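Local coordinates for protein putative antibiotic biosynthesis monooxygenase (Bordetella bronchiseptica, PDB 3GZ7) that is of unconfirmed function but probably acts as an antibiotic biosynthesis monooxygenase, folding as a dimeric alpha-beta barrel, at residues M20-E34 and Q67-H81. Residues are numbered along the deposited sequence; the frame is centred on the assembly and turned at random.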
loop_
_atom_site.group_PDB
_atom_site.type_symbol
_atom_site.label_atom_id
_atom_site.label_comp_id
_atom_site.label_asym_id
_atom_site.label_seq_id
_atom_site.Cartn_x
_atom_site.Cartn_y
_atom_site.Cartn_z
HETATM N N MSE A 20 7.703 -12.253 -6.235
HETATM C CA MSE A 20 7.924 -10.820 -6.154
HETATM C C MSE A 20 7.621 -10.277 -4.749
HETATM O O MSE A 20 6.766 -10.810 -4.031
HETATM C CB MSE A 20 7.023 -10.137 -7.188
HETATM C CG MSE A 20 7.480 -8.800 -7.726
HETATM SE SE MSE A 20 8.882 -8.845 -9.100
HETATM C CE MSE A 20 8.138 -9.987 -10.413
ATOM N N ILE A 21 8.364 -9.242 -4.362
ATOM C CA ILE A 21 8.043 -8.435 -3.203
ATOM C C ILE A 21 7.808 -6.978 -3.631
ATOM O O ILE A 21 8.192 -6.574 -4.726
ATOM C CB ILE A 21 9.110 -8.588 -2.102
ATOM C CG1 ILE A 21 10.457 -7.967 -2.507
ATOM C CG2 ILE A 21 9.268 -10.117 -1.709
ATOM C CD1 ILE A 21 10.621 -6.460 -2.142
ATOM N N GLN A 22 7.106 -6.228 -2.788
ATOM C CA GLN A 22 6.863 -4.806 -3.005
ATOM C C GLN A 22 7.493 -3.978 -1.892
ATOM O O GLN A 22 7.287 -4.236 -0.720
ATOM C CB GLN A 22 5.369 -4.539 -3.068
ATOM C CG GLN A 22 4.686 -5.188 -4.297
ATOM C CD GLN A 22 3.270 -4.700 -4.459
ATOM O OE1 GLN A 22 2.557 -4.512 -3.454
ATOM N NE2 GLN A 22 2.849 -4.465 -5.711
ATOM N N GLU A 23 8.328 -3.040 -2.277
ATOM C CA GLU A 23 8.757 -1.978 -1.405
ATOM C C GLU A 23 7.593 -1.021 -1.317
ATOM O O GLU A 23 7.039 -0.654 -2.351
ATOM C CB GLU A 23 9.971 -1.229 -2.001
ATOM C CG GLU A 23 10.279 0.142 -1.329
ATOM C CD GLU A 23 11.172 1.052 -2.136
ATOM O OE1 GLU A 23 11.667 0.623 -3.204
ATOM O OE2 GLU A 23 11.415 2.204 -1.689
ATOM N N ILE A 24 7.237 -0.619 -0.091
ATOM C CA ILE A 24 6.223 0.438 0.191
ATOM C C ILE A 24 6.942 1.597 0.843
ATOM O O ILE A 24 7.499 1.433 1.899
ATOM C CB ILE A 24 5.106 -0.087 1.158
ATOM C CG1 ILE A 24 4.595 -1.433 0.681
ATOM C CG2 ILE A 24 3.911 0.870 1.247
ATOM C CD1 ILE A 24 3.826 -1.317 -0.679
ATOM N N ALA A 25 6.982 2.749 0.192
ATOM C CA ALA A 25 7.587 3.950 0.735
ATOM C C ALA A 25 6.480 4.989 0.982
ATOM O O ALA A 25 5.838 5.440 0.017
ATOM C CB ALA A 25 8.589 4.490 -0.248
ATOM N N SER A 26 6.217 5.318 2.250
ATOM C CA SER A 26 5.239 6.337 2.623
ATOM C C SER A 26 5.950 7.635 2.716
ATOM O O SER A 26 6.817 7.815 3.586
ATOM C CB SER A 26 4.586 6.089 3.968
ATOM O OG SER A 26 4.426 4.705 4.152
ATOM N N ILE A 27 5.577 8.540 1.832
ATOM C CA ILE A 27 6.272 9.795 1.661
ATOM C C ILE A 27 5.376 10.934 2.167
ATOM O O ILE A 27 4.158 10.908 1.949
ATOM C CB ILE A 27 6.620 9.973 0.153
ATOM C CG1 ILE A 27 7.492 8.795 -0.306
ATOM C CG2 ILE A 27 7.293 11.315 -0.098
ATOM C CD1 ILE A 27 7.333 8.396 -1.747
ATOM N N LEU A 28 5.947 11.884 2.901
ATOM C CA LEU A 28 5.259 13.122 3.229
ATOM C C LEU A 28 5.970 14.291 2.508
ATOM O O LEU A 28 7.166 14.533 2.714
ATOM C CB LEU A 28 5.188 13.368 4.739
ATOM C CG LEU A 28 4.534 14.683 5.218
ATOM C CD1 LEU A 28 3.006 14.651 5.008
ATOM C CD2 LEU A 28 4.866 14.965 6.707
ATOM N N VAL A 29 5.229 14.981 1.634
ATOM C CA VAL A 29 5.780 16.035 0.820
ATOM C C VAL A 29 5.568 17.361 1.568
ATOM O O VAL A 29 4.541 17.577 2.188
ATOM C CB VAL A 29 5.102 16.062 -0.568
ATOM C CG1 VAL A 29 5.275 17.357 -1.237
ATOM C CG2 VAL A 29 5.655 14.959 -1.463
ATOM N N GLN A 30 6.570 18.229 1.507
ATOM C CA GLN A 30 6.478 19.597 2.005
ATOM C C GLN A 30 5.293 20.354 1.354
ATOM O O GLN A 30 5.059 20.239 0.133
ATOM C CB GLN A 30 7.768 20.341 1.706
ATOM C CG GLN A 30 8.925 19.953 2.526
ATOM C CD GLN A 30 10.147 20.808 2.222
ATOM O OE1 GLN A 30 10.042 22.026 2.137
ATOM N NE2 GLN A 30 11.311 20.171 2.069
ATOM N N PRO A 31 4.568 21.154 2.167
ATOM C CA PRO A 31 3.385 21.875 1.696
ATOM C C PRO A 31 3.692 22.657 0.441
ATOM O O PRO A 31 4.689 23.375 0.410
ATOM C CB PRO A 31 3.098 22.853 2.849
ATOM C CG PRO A 31 3.688 22.195 4.079
ATOM C CD PRO A 31 4.864 21.426 3.594
ATOM N N GLY A 32 2.857 22.521 -0.589
ATOM C CA GLY A 32 3.111 23.190 -1.845
ATOM C C GLY A 32 4.054 22.509 -2.831
ATOM O O GLY A 32 4.205 22.998 -3.941
ATOM N N ARG A 33 4.680 21.385 -2.474
ATOM C CA ARG A 33 5.697 20.750 -3.361
ATOM C C ARG A 33 5.190 19.509 -4.132
ATOM O O ARG A 33 5.957 18.758 -4.728
ATOM C CB ARG A 33 6.972 20.449 -2.560
ATOM C CG ARG A 33 7.416 21.666 -1.754
ATOM C CD ARG A 33 8.861 22.054 -1.926
ATOM N NE ARG A 33 9.201 22.274 -3.330
ATOM C CZ ARG A 33 10.442 22.271 -3.818
ATOM N NH1 ARG A 33 11.494 22.074 -3.020
ATOM N NH2 ARG A 33 10.633 22.467 -5.117
ATOM N N GLU A 34 3.875 19.341 -4.147
ATOM C CA GLU A 34 3.265 18.125 -4.614
ATOM C C GLU A 34 3.461 17.968 -6.110
ATOM O O GLU A 34 3.839 16.901 -6.562
ATOM C CB GLU A 34 1.773 18.105 -4.246
ATOM C CG GLU A 34 1.471 17.958 -2.797
ATOM C CD GLU A 34 1.112 19.252 -2.072
ATOM O OE1 GLU A 34 1.638 20.331 -2.411
ATOM O OE2 GLU A 34 0.303 19.158 -1.127
ATOM N N GLN A 67 -0.832 15.841 1.022
ATOM C CA GLN A 67 0.623 15.886 0.991
ATOM C C GLN A 67 1.258 14.480 1.148
ATOM O O GLN A 67 2.452 14.396 1.037
ATOM C CB GLN A 67 1.178 16.789 2.064
ATOM C CG GLN A 67 0.865 18.257 1.946
ATOM C CD GLN A 67 1.112 18.966 3.264
ATOM O OE1 GLN A 67 2.112 18.717 3.948
ATOM N NE2 GLN A 67 0.207 19.845 3.629
ATOM N N ARG A 68 0.476 13.400 1.396
ATOM C CA ARG A 68 1.047 12.081 1.569
ATOM C C ARG A 68 0.807 11.219 0.326
ATOM O O ARG A 68 -0.305 11.219 -0.259
ATOM C CB ARG A 68 0.488 11.360 2.804
ATOM C CG ARG A 68 0.661 12.094 4.080
ATOM C CD ARG A 68 0.249 11.272 5.319
ATOM N NE ARG A 68 1.130 11.648 6.420
ATOM C CZ ARG A 68 2.373 11.170 6.602
ATOM N NH1 ARG A 68 2.874 10.226 5.821
ATOM N NH2 ARG A 68 3.112 11.620 7.605
ATOM N N TYR A 69 1.867 10.479 -0.022
ATOM C CA TYR A 69 1.954 9.639 -1.174
ATOM C C TYR A 69 2.567 8.296 -0.744
ATOM O O TYR A 69 3.214 8.194 0.322
ATOM C CB TYR A 69 2.858 10.264 -2.245
ATOM C CG TYR A 69 2.354 11.531 -2.926
ATOM C CD1 TYR A 69 2.511 12.798 -2.345
ATOM C CD2 TYR A 69 1.778 11.465 -4.190
ATOM C CE1 TYR A 69 2.063 13.955 -3.005
ATOM C CE2 TYR A 69 1.337 12.587 -4.838
ATOM C CZ TYR A 69 1.490 13.831 -4.262
ATOM O OH TYR A 69 1.042 14.916 -4.980
ATOM N N THR A 70 2.346 7.270 -1.576
ATOM C CA THR A 70 2.923 5.958 -1.389
ATOM C C THR A 70 3.573 5.553 -2.713
ATOM O O THR A 70 2.881 5.414 -3.741
ATOM C CB THR A 70 1.874 4.908 -1.052
ATOM O OG1 THR A 70 1.053 5.369 0.007
ATOM C CG2 THR A 70 2.493 3.577 -0.666
ATOM N N LEU A 71 4.882 5.357 -2.691
ATOM C CA LEU A 71 5.565 4.724 -3.832
ATOM C C LEU A 71 5.531 3.222 -3.628
ATOM O O LEU A 71 5.946 2.766 -2.568
ATOM C CB LEU A 71 6.999 5.205 -3.975
ATOM C CG LEU A 71 7.728 5.004 -5.311
ATOM C CD1 LEU A 71 7.225 6.031 -6.383
ATOM C CD2 LEU A 71 9.246 5.124 -5.105
ATOM N N VAL A 72 5.053 2.483 -4.643
ATOM C CA VAL A 72 5.040 1.006 -4.628
ATOM C C VAL A 72 5.948 0.528 -5.746
ATOM O O VAL A 72 5.728 0.870 -6.910
ATOM C CB VAL A 72 3.586 0.455 -4.768
ATOM C CG1 VAL A 72 3.539 -1.092 -4.734
ATOM C CG2 VAL A 72 2.721 1.082 -3.671
ATOM N N VAL A 73 7.027 -0.183 -5.368
ATOM C CA VAL A 73 8.061 -0.642 -6.298
ATOM C C VAL A 73 8.117 -2.152 -6.252
ATOM O O VAL A 73 8.186 -2.726 -5.176
ATOM C CB VAL A 73 9.454 -0.051 -5.972
ATOM C CG1 VAL A 73 10.446 -0.431 -7.030
ATOM C CG2 VAL A 73 9.375 1.465 -5.852
ATOM N N ASP A 74 8.065 -2.791 -7.425
ATOM C CA ASP A 74 8.140 -4.257 -7.533
ATOM C C ASP A 74 9.581 -4.680 -7.687
ATOM O O ASP A 74 10.246 -4.238 -8.598
ATOM C CB ASP A 74 7.287 -4.763 -8.696
ATOM C CG ASP A 74 5.844 -4.278 -8.586
ATOM O OD1 ASP A 74 5.111 -4.679 -7.674
ATOM O OD2 ASP A 74 5.469 -3.408 -9.378
ATOM N N TRP A 75 10.035 -5.508 -6.734
ATOM C CA TRP A 75 11.362 -6.103 -6.672
ATOM C C TRP A 75 11.282 -7.619 -6.643
ATOM O O TRP A 75 10.388 -8.205 -6.048
ATOM C CB TRP A 75 12.111 -5.601 -5.419
ATOM C CG TRP A 75 12.322 -4.084 -5.345
ATOM C CD1 TRP A 75 11.626 -3.176 -4.555
ATOM C CD2 TRP A 75 13.292 -3.315 -6.072
ATOM N NE1 TRP A 75 12.135 -1.918 -4.742
ATOM C CE2 TRP A 75 13.126 -1.964 -5.692
ATOM C CE3 TRP A 75 14.266 -3.634 -7.033
ATOM C CZ2 TRP A 75 13.912 -0.944 -6.217
ATOM C CZ3 TRP A 75 15.028 -2.622 -7.567
ATOM C CH2 TRP A 75 14.842 -1.281 -7.166
ATOM N N GLU A 76 12.250 -8.268 -7.272
ATOM C CA GLU A 76 12.352 -9.732 -7.190
ATOM C C GLU A 76 12.693 -10.206 -5.790
ATOM O O GLU A 76 12.134 -11.192 -5.322
ATOM C CB GLU A 76 13.385 -10.272 -8.193
ATOM C CG GLU A 76 12.896 -10.266 -9.648
ATOM C CD GLU A 76 14.050 -10.499 -10.679
ATOM O OE1 GLU A 76 15.097 -11.057 -10.296
ATOM O OE2 GLU A 76 13.872 -10.149 -11.877
ATOM N N THR A 77 13.638 -9.506 -5.161
ATOM C CA THR A 77 14.044 -9.712 -3.784
ATOM C C THR A 77 14.190 -8.365 -3.025
ATOM O O THR A 77 14.367 -7.314 -3.648
ATOM C CB THR A 77 15.430 -10.425 -3.693
ATOM O OG1 THR A 77 16.473 -9.502 -4.026
ATOM C CG2 THR A 77 15.485 -11.655 -4.607
ATOM N N VAL A 78 14.130 -8.425 -1.692
ATOM C CA VAL A 78 14.378 -7.246 -0.829
ATOM C C VAL A 78 15.805 -6.767 -1.038
ATOM O O VAL A 78 16.039 -5.542 -1.028
ATOM C CB VAL A 78 14.078 -7.486 0.722
ATOM C CG1 VAL A 78 14.551 -6.264 1.649
ATOM C CG2 VAL A 78 12.619 -7.811 0.955
ATOM N N ASP A 79 16.763 -7.688 -1.225
ATOM C CA ASP A 79 18.167 -7.219 -1.451
ATOM C C ASP A 79 18.316 -6.452 -2.759
ATOM O O ASP A 79 19.165 -5.569 -2.856
ATOM C CB ASP A 79 19.195 -8.324 -1.459
ATOM C CG ASP A 79 19.422 -8.944 -0.106
ATOM O OD1 ASP A 79 19.201 -8.334 0.965
ATOM O OD2 ASP A 79 19.856 -10.091 -0.147
ATOM N N ASN A 80 17.521 -6.775 -3.776
ATOM C CA ASN A 80 17.575 -5.992 -5.032
ATOM C C ASN A 80 17.323 -4.531 -4.731
ATOM O O ASN A 80 17.936 -3.645 -5.326
ATOM C CB ASN A 80 16.545 -6.469 -6.047
ATOM C CG ASN A 80 16.949 -7.753 -6.757
ATOM O OD1 ASN A 80 16.073 -8.505 -7.249
ATOM N ND2 ASN A 80 18.262 -8.004 -6.846
ATOM N N HIS A 81 16.432 -4.279 -3.775
ATOM C CA HIS A 81 16.227 -2.921 -3.282
ATOM C C HIS A 81 17.266 -2.401 -2.283
ATOM O O HIS A 81 17.884 -1.358 -2.489
ATOM C CB HIS A 81 14.828 -2.799 -2.659
ATOM C CG HIS A 81 14.566 -1.448 -2.094
ATOM N ND1 HIS A 81 13.871 -1.269 -0.934
ATOM C CD2 HIS A 81 14.994 -0.230 -2.473
ATOM C CE1 HIS A 81 13.840 0.017 -0.637
ATOM N NE2 HIS A 81 14.535 0.668 -1.545
HETATM O O HOH W 1 5.855 8.712 6.468
HETATM O O HOH W 2 2.716 9.083 3.488
#
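Ile21 to Leu28 and Arg68 to Trp75 run antiparallel as neighbouring strands of one sheet. Ile21, Glu23, Ala25 and Ile27 form hydrogen-bonded pairs with Trp75, Val73, Leu71 and Tyr69. A further bond from Val29 N to Gln67 O (2.9 Å) carries the pairing one residue back from the start of strand 68-75.

The main polar cluster is built on Glu23. Its extended chain, with CG anti to the backbone N (chi1 165°), runs beside the Trp75 indole. Trp75 NE1 donates to Glu23 OE1 (3.0 Å) almost in the ring plane. Glu23 OE1 accepts with its anti lone pair, the one away from OE2. The same carboxylate stacks on the His81 ring, with Glu23 OE1 over its centre and the planes 14° apart. His81 ND1 bonds His110, and NE2 bonds a citrate, probably from the crystallisation liquor, that may mark a pocket. Thr77 and Asn80 form a capping box at the start of the helix carrying His81.

On the other face, Gln22 NE2 donates to Asp74 OD1 (3.0 Å), nearly in its own amide plane. Leu28 CD1 lies over one face of the Arg68 guanidinium. Water 2 links Arg68 NH1 to Ile27 O.

Apolar contacts form on both faces. On that of Glu23, Ile21 CD1 meets Trp75 CB (3.7 Å) and Val78 CG2, and Ile27 CD1 reaches Leu71 CB (3.9 Å). On that of Gln22, Ile24 CG2 touches Thr70 CG2 (3.6 Å).

These are the two central strands of the four-stranded sheet, between 54-62 and 107-113. Helix 34-49 packs on the face bearing Ile27 and Leu71. On the opposite face, Thr70 OG1 bonds Glu111 of the second subunit and Gln22 packs on its His60, consistent with the dimeric alpha-beta barrel.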